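Local structure of putative phosphomannomutase (Thermus thermophilus, 1TUO) at residues A36-R41 with H71-M75; G48-V52 with L98-G103; G285-F291 with F306-P312; V313-I318 with G330-S334. The protein probably catalyses the magnesium-dependent shift of a phosphate group from one position to another on a phosphorylated sugar, as phosphohexose mutases do. All coordinates share one frame; numbering follows the deposited sequence.

Contact 1 (A36-R41 with H71-M75); sequences AEAYGR and HLAGM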
loop_
_atom_site.group_PDB
_atom_site.type_symbol
_atom_site.label_atom_id
_atom_site.label_comp_id
_atom_site.label_asym_id
_atom_site.label_seq_id
_atom_site.Cartn_x
_atom_site.Cartn_y
_atom_site.Cartn_z
ATOM N N ALA A 36 2.180 -23.654 4.642
ATOM C CA ALA A 36 2.002 -23.612 6.093
ATOM C C ALA A 36 3.097 -24.419 6.779
ATOM O O ALA A 36 3.665 -23.985 7.780
ATOM C CB ALA A 36 0.635 -24.155 6.477
ATOM N N GLU A 37 3.391 -25.594 6.232
ATOM C CA GLU A 37 4.429 -26.452 6.794
ATOM C C GLU A 37 5.783 -25.749 6.761
ATOM O O GLU A 37 6.545 -25.799 7.730
ATOM C CB GLU A 37 4.519 -27.762 6.004
ATOM C CG GLU A 37 5.453 -28.792 6.627
ATOM C CD GLU A 37 4.868 -29.445 7.869
ATOM O OE1 GLU A 37 5.638 -30.072 8.627
ATOM O OE2 GLU A 37 3.640 -29.348 8.083
ATOM N N ALA A 38 6.083 -25.100 5.641
ATOM C CA ALA A 38 7.347 -24.389 5.478
ATOM C C ALA A 38 7.465 -23.265 6.494
ATOM O O ALA A 38 8.489 -23.106 7.154
ATOM C CB ALA A 38 7.440 -23.813 4.076
ATOM N N TYR A 39 6.403 -22.478 6.604
ATOM C CA TYR A 39 6.379 -21.354 7.525
ATOM C C TYR A 39 6.482 -21.797 8.984
ATOM O O TYR A 39 7.219 -21.197 9.771
ATOM C CB TYR A 39 5.095 -20.547 7.301
ATOM C CG TYR A 39 5.020 -19.265 8.092
ATOM C CD1 TYR A 39 6.077 -18.351 8.081
ATOM C CD2 TYR A 39 3.880 -18.948 8.824
ATOM C CE1 TYR A 39 5.996 -17.144 8.783
ATOM C CE2 TYR A 39 3.788 -17.747 9.526
ATOM C CZ TYR A 39 4.845 -16.854 9.502
ATOM O OH TYR A 39 4.748 -15.661 10.187
ATOM N N GLY A 40 5.755 -22.850 9.336
ATOM C CA GLY A 40 5.794 -23.347 10.701
ATOM C C GLY A 40 7.171 -23.864 11.075
ATOM O O GLY A 40 7.672 -23.583 12.167
ATOM N N ARG A 41 7.784 -24.626 10.172
ATOM C CA ARG A 41 9.113 -25.172 10.425
ATOM C C ARG A 41 10.088 -24.022 10.621
ATOM O O ARG A 41 10.951 -24.062 11.502
ATOM C CB ARG A 41 9.570 -26.052 9.254
ATOM C CG ARG A 41 8.718 -27.298 9.055
ATOM C CD ARG A 41 9.342 -28.284 8.069
ATOM N NE ARG A 41 8.440 -29.403 7.791
ATOM C CZ ARG A 41 8.785 -30.512 7.143
ATOM N NH1 ARG A 41 10.024 -30.671 6.698
ATOM N NH2 ARG A 41 7.887 -31.468 6.937
ATOM N N HIS A 71 -3.335 -25.335 10.759
ATOM C CA HIS A 71 -2.094 -26.046 10.475
ATOM C C HIS A 71 -0.947 -25.567 11.372
ATOM O O HIS A 71 -0.220 -26.382 11.963
ATOM C CB HIS A 71 -1.713 -25.874 8.997
ATOM C CG HIS A 71 -0.647 -26.821 8.533
ATOM N ND1 HIS A 71 -0.816 -27.659 7.450
ATOM C CD2 HIS A 71 0.601 -27.058 9.000
ATOM C CE1 HIS A 71 0.281 -28.373 7.273
ATOM N NE2 HIS A 71 1.158 -28.028 8.201
ATOM N N LEU A 72 -0.780 -24.250 11.480
ATOM C CA LEU A 72 0.290 -23.709 12.308
ATOM C C LEU A 72 0.072 -24.100 13.767
ATOM O O LEU A 72 1.020 -24.455 14.464
ATOM C CB LEU A 72 0.359 -22.184 12.162
ATOM C CG LEU A 72 0.768 -21.687 10.770
ATOM C CD1 LEU A 72 0.738 -20.157 10.746
ATOM C CD2 LEU A 72 2.169 -22.209 10.419
ATOM N N ALA A 73 -1.176 -24.046 14.220
ATOM C CA ALA A 73 -1.506 -24.408 15.597
ATOM C C ALA A 73 -1.176 -25.881 15.848
ATOM O O ALA A 73 -0.689 -26.247 16.923
ATOM C CB ALA A 73 -2.991 -24.139 15.868
ATOM N N GLY A 74 -1.445 -26.721 14.854
ATOM C CA GLY A 74 -1.157 -28.140 14.980
ATOM C C GLY A 74 0.335 -28.433 15.035
ATOM O O GLY A 74 0.747 -29.501 15.495
ATOM N N MET A 75 1.148 -27.489 14.565
ATOM C CA MET A 75 2.597 -27.663 14.576
ATOM C C MET A 75 3.224 -27.187 15.883
ATOM O O MET A 75 4.403 -27.421 16.121
ATOM C CB MET A 75 3.235 -26.909 13.407
ATOM C CG MET A 75 2.937 -27.521 12.049
ATOM S SD MET A 75 3.719 -26.603 10.720
ATOM C CE MET A 75 5.463 -27.034 10.979
#
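Glu37 and His71 meet at about a right angle where two helices lean together, the carboxylate turned 70° from the imidazole plane. His71 NE2 donates to Glu37 OE2 over 2.8 Å; the oxygen lies in the plane of the ring and is met nearly along its own C-O bond. Two further neighbours fix the ring's rotation: the CB of Ala36 rests off-centre over one face, 3.6 Å from His71 CG, and ND1 is hydrogen-bonded to His33. One turn after Glu37, Arg41 grips Glu37 OE1 side-on with NE and NH2, the NE bond being 3.0 Å long and using the anti lone pair. Both carboxylate oxygens are thus held, and the arginine probably offsets the negative charge.

Beside this polar group Met75 is a knob among Ala36, Glu37, Gly40 and Arg41. A bend at its last torsion (chi3 71°) folds the methyl toward the opposing backbone, bringing Met75 CE to 3.4 Å from Arg41 N, while Met75 SD stays 3.9 Å from Gly40 CA; a CB on that glycine would collide with the sulfur. Nearer the sheet, Leu72 brings CD1 to the edge of the Tyr39 ring, 3.9 Å from Tyr39 CD2. Both residues also pack on Val51 of strand 50-55. A single knob-into-hole contact, at a 41° crossing, joins two helices on one face of the sheet in the alpha/beta/alpha domain I of the phosphohexomutase fold.

Contact 2 (G48-V52 with L98-G103); sequences GGLVV and LKAAGG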
loop_
_atom_site.group_PDB
_atom_site.type_symbol
_atom_site.label_atom_id
_atom_site.label_comp_id
_atom_site.label_asym_id
_atom_site.label_seq_id
_atom_site.Cartn_x
_atom_site.Cartn_y
_atom_site.Cartn_z
ATOM N N GLY A 48 9.723 -20.616 17.871
ATOM C CA GLY A 48 8.271 -20.667 17.889
ATOM C C GLY A 48 7.663 -19.338 18.302
ATOM O O GLY A 48 8.214 -18.274 18.012
ATOM N N GLY A 49 6.522 -19.397 18.980
ATOM C CA GLY A 49 5.868 -18.181 19.420
ATOM C C GLY A 49 4.447 -18.037 18.914
ATOM O O GLY A 49 3.821 -19.004 18.486
ATOM N N LEU A 50 3.942 -16.813 18.975
ATOM C CA LEU A 50 2.594 -16.497 18.524
ATOM C C LEU A 50 2.604 -16.039 17.066
ATOM O O LEU A 50 3.510 -15.332 16.631
ATOM C CB LEU A 50 2.016 -15.376 19.384
ATOM C CG LEU A 50 0.710 -14.754 18.890
ATOM C CD1 LEU A 50 -0.410 -15.761 19.021
ATOM C CD2 LEU A 50 0.408 -13.495 19.711
ATOM N N VAL A 51 1.594 -16.455 16.314
ATOM C CA VAL A 51 1.486 -16.048 14.915
ATOM C C VAL A 51 0.089 -15.498 14.734
ATOM O O VAL A 51 -0.876 -16.099 15.201
ATOM C CB VAL A 51 1.645 -17.235 13.936
ATOM C CG1 VAL A 51 1.503 -16.735 12.492
ATOM C CG2 VAL A 51 2.997 -17.899 14.132
ATOM N N VAL A 52 -0.012 -14.355 14.065
ATOM C CA VAL A 52 -1.309 -13.747 13.804
ATOM C C VAL A 52 -1.623 -13.954 12.332
ATOM O O VAL A 52 -0.771 -13.725 11.477
ATOM C CB VAL A 52 -1.296 -12.242 14.125
ATOM C CG1 VAL A 52 -2.694 -11.669 13.978
ATOM C CG2 VAL A 52 -0.797 -12.023 15.555
ATOM N N LEU A 98 0.433 -7.703 19.699
ATOM C CA LEU A 98 0.366 -8.952 20.450
ATOM C C LEU A 98 1.735 -9.574 20.714
ATOM O O LEU A 98 1.830 -10.669 21.281
ATOM C CB LEU A 98 -0.525 -9.957 19.711
ATOM C CG LEU A 98 -1.997 -9.559 19.575
ATOM C CD1 LEU A 98 -2.743 -10.630 18.799
ATOM C CD2 LEU A 98 -2.616 -9.387 20.964
ATOM N N LYS A 99 2.786 -8.871 20.303
ATOM C CA LYS A 99 4.163 -9.325 20.474
ATOM C C LYS A 99 4.363 -10.715 19.879
ATOM O O LYS A 99 4.999 -11.588 20.478
ATOM C CB LYS A 99 4.540 -9.312 21.963
ATOM C CG LYS A 99 4.178 -7.998 22.646
ATOM C CD LYS A 99 4.990 -7.753 23.912
ATOM C CE LYS A 99 6.451 -7.481 23.585
ATOM N NZ LYS A 99 6.768 -6.025 23.660
ATOM N N ALA A 100 3.815 -10.902 18.682
ATOM C CA ALA A 100 3.906 -12.167 17.973
ATOM C C ALA A 100 5.244 -12.313 17.262
ATOM O O ALA A 100 5.947 -11.335 17.032
ATOM C CB ALA A 100 2.767 -12.267 16.958
ATOM N N ALA A 101 5.580 -13.547 16.912
ATOM C CA ALA A 101 6.820 -13.841 16.217
ATOM C C ALA A 101 6.664 -13.475 14.747
ATOM O O ALA A 101 7.643 -13.284 14.033
ATOM C CB ALA A 101 7.155 -15.319 16.359
ATOM N N GLY A 102 5.419 -13.383 14.297
ATOM C CA GLY A 102 5.179 -13.028 12.910
ATOM C C GLY A 102 3.710 -13.065 12.565
ATOM O O GLY A 102 2.876 -13.344 13.421
ATOM N N GLY A 103 3.402 -12.798 11.301
ATOM C CA GLY A 103 2.021 -12.812 10.853
ATOM C C GLY A 103 1.922 -13.256 9.407
ATOM O O GLY A 103 2.884 -13.149 8.646
HETATM O O HOH W 1 5.303 -14.647 20.271
#
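Leu50 and Ala100 make the tight centre of this pairing, with Ala100 CB only 3.2 Å from Leu50 O. The same carbonyl accepts from the next residue, Ala101 N to Leu50 O at 2.7 Å, in the carbonyl plane. One step on, Val52 N reaches back to Gly102 O over 3.1 Å, and the two bonds set strands 50-55 and 102-106 in parallel register. Neither Gly102 nor Gly103 has a side chain, so only backbone faces the valines here.

Apolar groups close the inner side. Val52 sends CG2 to 3.8 Å from Ala100 CB and meets Leu98 at about a right angle, in a layer completed by Leu91, Ala94 and Val95 of helix 88-97. With CG anti to its backbone N (chi1 170°), Leu50 swings CD2 over the chain turn, 3.7 Å from Leu98 CB.

Toward the other end the fit slackens. A water bridges strand 50-55 and the loop before strand 102-106, accepting from Leu50 N at 2.9 Å and donating to Lys99 O at 3.1 Å. Lys99, whose positive phi closes a Schellman motif after helix 88-97, turns its side chain to solvent, and Ala101 CB merely brushes Gly48 O at 3.5 Å. With Val51 facing helix 29-45 and Val52 helix 88-97, strand 50-55 lies inside the sheet of an alpha/beta/alpha sandwich, as in domain I of the phosphohexomutases.

Contact 3 (G285-F291 with F306-P312); sequences GRAVKNF and FGVTTTP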
loop_
_atom_site.group_PDB
_atom_site.type_symbol
_atom_site.label_atom_id
_atom_site.label_comp_id
_atom_site.label_asym_id
_atom_site.label_seq_id
_atom_site.Cartn_x
_atom_site.Cartn_y
_atom_site.Cartn_z
ATOM N N GLY A 285 14.110 14.259 9.649
ATOM C CA GLY A 285 14.684 13.016 9.174
ATOM C C GLY A 285 14.634 12.996 7.660
ATOM O O GLY A 285 14.602 14.043 7.020
ATOM N N ARG A 286 14.614 11.806 7.083
ATOM C CA ARG A 286 14.583 11.686 5.634
ATOM C C ARG A 286 13.301 11.043 5.126
ATOM O O ARG A 286 12.569 10.396 5.875
ATOM C CB ARG A 286 15.786 10.866 5.171
ATOM C CG ARG A 286 15.914 9.569 5.936
ATOM C CD ARG A 286 17.187 8.798 5.618
ATOM N NE ARG A 286 17.250 7.595 6.443
ATOM C CZ ARG A 286 17.465 6.368 5.981
ATOM N NH1 ARG A 286 17.650 6.155 4.681
ATOM N NH2 ARG A 286 17.479 5.347 6.823
ATOM N N ALA A 287 13.028 11.254 3.847
ATOM C CA ALA A 287 11.869 10.668 3.197
ATOM C C ALA A 287 12.456 9.548 2.348
ATOM O O ALA A 287 13.536 9.706 1.777
ATOM C CB ALA A 287 11.181 11.703 2.308
ATOM N N VAL A 288 11.762 8.416 2.270
ATOM C CA VAL A 288 12.244 7.292 1.479
ATOM C C VAL A 288 11.253 7.048 0.344
ATOM O O VAL A 288 10.047 7.059 0.563
ATOM C CB VAL A 288 12.368 6.016 2.342
ATOM C CG1 VAL A 288 13.081 4.918 1.555
ATOM C CG2 VAL A 288 13.112 6.338 3.637
ATOM N N LYS A 289 11.768 6.851 -0.865
ATOM C CA LYS A 289 10.911 6.629 -2.033
ATOM C C LYS A 289 11.519 5.600 -2.969
ATOM O O LYS A 289 12.740 5.486 -3.060
ATOM C CB LYS A 289 10.724 7.944 -2.806
ATOM C CG LYS A 289 12.044 8.603 -3.221
ATOM C CD LYS A 289 11.865 9.696 -4.284
ATOM C CE LYS A 289 12.209 9.174 -5.680
ATOM N NZ LYS A 289 12.265 10.249 -6.724
ATOM N N ASN A 290 10.684 4.836 -3.669
ATOM C CA ASN A 290 11.260 3.885 -4.604
ATOM C C ASN A 290 11.609 4.621 -5.898
ATOM O O ASN A 290 11.269 5.796 -6.075
ATOM C CB ASN A 290 10.338 2.671 -4.856
ATOM C CG ASN A 290 9.151 2.972 -5.764
ATOM O OD1 ASN A 290 9.183 3.878 -6.601
ATOM N ND2 ASN A 290 8.101 2.166 -5.624
ATOM N N PHE A 291 12.298 3.918 -6.788
ATOM C CA PHE A 291 12.785 4.454 -8.056
ATOM C C PHE A 291 11.774 5.084 -9.020
ATOM O O PHE A 291 12.155 5.889 -9.867
ATOM C CB PHE A 291 13.561 3.338 -8.766
ATOM C CG PHE A 291 14.570 3.821 -9.769
ATOM C CD1 PHE A 291 15.427 4.875 -9.468
ATOM C CD2 PHE A 291 14.715 3.166 -10.992
ATOM C CE1 PHE A 291 16.418 5.273 -10.367
ATOM C CE2 PHE A 291 15.700 3.553 -11.896
ATOM C CZ PHE A 291 16.555 4.608 -11.584
ATOM N N PHE A 306 15.438 18.474 3.842
ATOM C CA PHE A 306 15.373 17.112 4.367
ATOM C C PHE A 306 15.923 16.132 3.341
ATOM O O PHE A 306 15.754 16.313 2.136
ATOM C CB PHE A 306 13.947 16.712 4.805
ATOM C CG PHE A 306 12.920 16.698 3.700
ATOM C CD1 PHE A 306 12.099 17.800 3.482
ATOM C CD2 PHE A 306 12.729 15.557 2.923
ATOM C CE1 PHE A 306 11.096 17.769 2.514
ATOM C CE2 PHE A 306 11.727 15.516 1.947
ATOM C CZ PHE A 306 10.908 16.625 1.745
ATOM N N GLY A 307 16.598 15.100 3.829
ATOM C CA GLY A 307 17.185 14.126 2.934
ATOM C C GLY A 307 16.166 13.232 2.262
ATOM O O GLY A 307 15.048 13.061 2.754
ATOM N N VAL A 308 16.555 12.675 1.120
ATOM C CA VAL A 308 15.684 11.771 0.378
ATOM C C VAL A 308 16.489 10.566 -0.066
ATOM O O VAL A 308 17.504 10.702 -0.749
ATOM C CB VAL A 308 15.077 12.453 -0.864
ATOM C CG1 VAL A 308 14.196 11.462 -1.621
ATOM C CG2 VAL A 308 14.262 13.658 -0.443
ATOM N N THR A 309 16.036 9.386 0.346
ATOM C CA THR A 309 16.692 8.137 -0.007
ATOM C C THR A 309 15.869 7.454 -1.082
ATOM O O THR A 309 14.659 7.340 -0.944
ATOM C CB THR A 309 16.782 7.203 1.210
ATOM O OG1 THR A 309 17.634 7.797 2.200
ATOM C CG2 THR A 309 17.337 5.841 0.801
ATOM N N THR A 310 16.527 7.014 -2.151
ATOM C CA THR A 310 15.844 6.332 -3.245
ATOM C C THR A 310 16.203 4.856 -3.218
ATOM O O THR A 310 17.377 4.493 -3.141
ATOM C CB THR A 310 16.243 6.926 -4.610
ATOM O OG1 THR A 310 15.887 8.313 -4.641
ATOM C CG2 THR A 310 15.527 6.201 -5.747
ATOM N N THR A 311 15.184 4.009 -3.283
ATOM C CA THR A 311 15.380 2.568 -3.246
ATOM C C THR A 311 14.765 1.888 -4.461
ATOM O O THR A 311 13.932 2.465 -5.154
ATOM C CB THR A 311 14.706 1.963 -2.016
ATOM O OG1 THR A 311 13.294 2.204 -2.089
ATOM C CG2 THR A 311 15.256 2.589 -0.742
ATOM N N PRO A 312 15.193 0.651 -4.747
ATOM C CA PRO A 312 14.629 -0.065 -5.893
ATOM C C PRO A 312 13.175 -0.337 -5.526
ATOM O O PRO A 312 12.800 -0.213 -4.360
ATOM C CB PRO A 312 15.449 -1.350 -5.930
ATOM C CG PRO A 312 16.786 -0.911 -5.385
ATOM C CD PRO A 312 16.370 -0.055 -4.210
#
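Arg286 NH1 donates to Thr309 OG1 over 3.0 Å, and the hydroxyl lies at the edge of the guanidinium, within its plane. The arginine's stronger partner is elsewhere: NH2 forms a salt bridge with Glu321, so the group is held between strand and helix. A leucine in its place would probably leave Glu321 without its charged mate and Thr309 OG1 without this donor.

Between the backbones runs a regular parallel ladder. Lys289 N meets Thr309 O at 2.9 Å, almost head-on to the carbonyl, while Thr311 N returns to Lys289 O at 2.9 Å; the last rung, Phe291 N to Thr311 O, is bent and weak. Strands 286-290 and 308-311 are the two arms of a beta-alpha-beta crossover through helix 296-304, and strand 308-311 forms the outer border of a four-stranded sheet.

Packing flanks the ladder on both faces. On the helix 296-304 side, Lys289 CG touches Val308 CG1 at 3.9 Å before its chain bends at chi3 (-100°) and carries NZ to Asp298. Nearby, Ala287 CB sits 3.9 Å from Phe306 CE2. The other face brings Val288 CG1 and Thr311 CG2 together at 3.9 Å, both against Ile318. At the strand ends, Thr310 CG2 lies at the edge of the Phe291 ring, 4.0 Å from CD1.

Contact 4 (V313-I318 with G330-S334); sequences VGFKWI and GGEES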
loop_
_atom_site.group_PDB
_atom_site.type_symbol
_atom_site.label_atom_id
_atom_site.label_comp_id
_atom_site.label_asym_id
_atom_site.label_seq_id
_atom_site.Cartn_x
_atom_site.Cartn_y
_atom_site.Cartn_z
ATOM N N VAL A 313 12.351 -0.704 -6.500
ATOM C CA VAL A 313 10.955 -0.996 -6.200
ATOM C C VAL A 313 10.869 -2.238 -5.312
ATOM O O VAL A 313 11.566 -3.231 -5.533
ATOM C CB VAL A 313 10.137 -1.215 -7.489
ATOM C CG1 VAL A 313 8.726 -1.688 -7.141
ATOM C CG2 VAL A 313 10.074 0.081 -8.283
ATOM N N GLY A 314 10.005 -2.165 -4.307
ATOM C CA GLY A 314 9.831 -3.253 -3.363
ATOM C C GLY A 314 9.792 -2.602 -1.998
ATOM O O GLY A 314 10.753 -1.942 -1.608
ATOM N N PHE A 315 8.698 -2.770 -1.264
ATOM C CA PHE A 315 8.589 -2.125 0.039
ATOM C C PHE A 315 9.619 -2.602 1.058
ATOM O O PHE A 315 9.893 -1.908 2.039
ATOM C CB PHE A 315 7.175 -2.283 0.602
ATOM C CG PHE A 315 6.899 -1.403 1.789
ATOM C CD1 PHE A 315 7.082 -1.880 3.086
ATOM C CD2 PHE A 315 6.487 -0.089 1.615
ATOM C CE1 PHE A 315 6.857 -1.055 4.186
ATOM C CE2 PHE A 315 6.260 0.741 2.708
ATOM C CZ PHE A 315 6.445 0.256 3.997
ATOM N N LYS A 316 10.202 -3.772 0.820
ATOM C CA LYS A 316 11.206 -4.300 1.733
ATOM C C LYS A 316 12.337 -3.289 1.913
ATOM O O LYS A 316 12.884 -3.147 3.012
ATOM C CB LYS A 316 11.775 -5.622 1.202
ATOM C CG LYS A 316 12.484 -5.509 -0.138
ATOM C CD LYS A 316 13.074 -6.845 -0.568
ATOM C CE LYS A 316 13.621 -6.767 -1.981
ATOM N NZ LYS A 316 14.983 -6.457 -1.549
ATOM N N TRP A 317 12.680 -2.585 0.837
ATOM C CA TRP A 317 13.756 -1.597 0.893
ATOM C C TRP A 317 13.394 -0.410 1.781
ATOM O O TRP A 317 14.257 0.160 2.445
ATOM C CB TRP A 317 14.103 -1.067 -0.503
ATOM C CG TRP A 317 14.627 -2.087 -1.471
ATOM C CD1 TRP A 317 13.890 -2.896 -2.297
ATOM C CD2 TRP A 317 16.003 -2.376 -1.753
ATOM N NE1 TRP A 317 14.726 -3.662 -3.079
ATOM C CE2 TRP A 317 16.026 -3.364 -2.764
ATOM C CE3 TRP A 317 17.221 -1.894 -1.248
ATOM C CZ2 TRP A 317 17.220 -3.880 -3.282
ATOM C CZ3 TRP A 317 18.409 -2.408 -1.764
ATOM C CH2 TRP A 317 18.398 -3.391 -2.770
ATOM N N ILE A 318 12.122 -0.025 1.775
ATOM C CA ILE A 318 11.668 1.097 2.587
ATOM C C ILE A 318 11.612 0.685 4.056
ATOM O O ILE A 318 11.982 1.453 4.942
ATOM C CB ILE A 318 10.273 1.591 2.111
ATOM C CG1 ILE A 318 10.395 2.152 0.689
ATOM C CG2 ILE A 318 9.732 2.658 3.056
ATOM C CD1 ILE A 318 9.075 2.551 0.056
ATOM N N GLY A 330 7.626 7.249 3.988
ATOM C CA GLY A 330 8.167 6.375 2.958
ATOM C C GLY A 330 7.069 6.087 1.957
ATOM O O GLY A 330 5.943 5.794 2.347
ATOM N N GLY A 331 7.368 6.156 0.667
ATOM C CA GLY A 331 6.298 5.905 -0.279
ATOM C C GLY A 331 6.680 5.282 -1.598
ATOM O O GLY A 331 7.844 5.280 -2.005
ATOM N N GLU A 332 5.663 4.745 -2.262
ATOM C CA GLU A 332 5.823 4.112 -3.560
ATOM C C GLU A 332 4.938 4.821 -4.579
ATOM O O GLU A 332 4.037 5.577 -4.218
ATOM C CB GLU A 332 5.423 2.646 -3.473
ATOM C CG GLU A 332 6.271 1.828 -2.530
ATOM C CD GLU A 332 5.782 0.405 -2.434
ATOM O OE1 GLU A 332 6.610 -0.496 -2.197
ATOM O OE2 GLU A 332 4.562 0.195 -2.589
ATOM N N GLU A 333 5.195 4.565 -5.852
ATOM C CA GLU A 333 4.427 5.180 -6.924
ATOM C C GLU A 333 3.048 4.538 -7.079
ATOM O O GLU A 333 2.240 4.983 -7.893
ATOM C CB GLU A 333 5.206 5.069 -8.235
ATOM C CG GLU A 333 6.107 3.853 -8.293
ATOM C CD GLU A 333 5.355 2.555 -8.083
ATOM O OE1 GLU A 333 5.842 1.703 -7.307
ATOM O OE2 GLU A 333 4.280 2.387 -8.698
ATOM N N SER A 334 2.785 3.508 -6.278
ATOM C CA SER A 334 1.515 2.784 -6.340
ATOM C C SER A 334 0.456 3.164 -5.312
ATOM O O SER A 334 -0.609 2.543 -5.261
ATOM C CB SER A 334 1.775 1.282 -6.247
ATOM O OG SER A 334 2.452 0.826 -7.402
HETATM O O HOH W 2 8.947 0.153 -3.442
#
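Glu332 reaches across to Phe315 and Ile318, its CB directed at the turn and helix that follow strand 308-311. Because CG stands anti to the carbonyl carbon (chi1 -62°) and the chain then runs extended, the carboxylate is carried straight to the first turn of helix 315-322. Glu332 CG passes the tip of Ile318, 3.9 Å from CD1. Next, Glu332 CD lies 4.1 Å from Phe315 CD2, with the carboxylate turned 82° to the ring and brought to the ring's edge rather than its face. At the tip, Glu332 OE1 is 3.4 Å from Phe315 CB. The backbone amide of Phe315 is also near, but its angle is too poor for a hydrogen bond. Instead OE1 accepts from a water at 2.7 Å, and that water in turn accepts from Gly314 N, also at 2.7 Å. The remaining oxygen, OE2, forms a salt bridge with Arg346.

Around this arm Ile318 packs on backbone: Ile318 CD1 rests 3.6 Å from Gly331 O, and Ile318 CG2 lies 4.0 Å from Gly330 CA, where a CB on the glycine would clash. Replacing Glu332 by an alanine would probably leave Arg346 without its carboxylate and the bridging water without one of its two partners, opening a gap beside Phe315.

The Gly-Glu-Glu-Ser sequence matches the sugar-binding loop of phosphohexomutases. A buried acid with water on one oxygen and arginine on the other suggests that this loop is linked to the approach to helix 315-322 by a water, not by a direct hydrogen bond, while the acid's charge is probably balanced by Arg346.

The contacts form two pairs. Contacts 1 and 2 share domain I and touch: Tyr39 and Leu72 of the helix pair lie on Val51 of the strand pair, so one is the helical layer and the other the sheet it packs against. Contacts 3 and 4 belong to domain III and join through strands 286-290 and 327-331, with Asn290 ND2 probably bonded to Glu333 OE1. Contacts 2 and 4 keep about 13 Å between nearest atoms. Contacts 1 and 4 are mostly buried, yet both hold a carboxylate, partly exposed on Glu37 and buried on Glu332. Contacts 2 and 3, partly buried, pair parallel strands, contact 2 by two bonds and apolar packing, contact 3 by a full ladder.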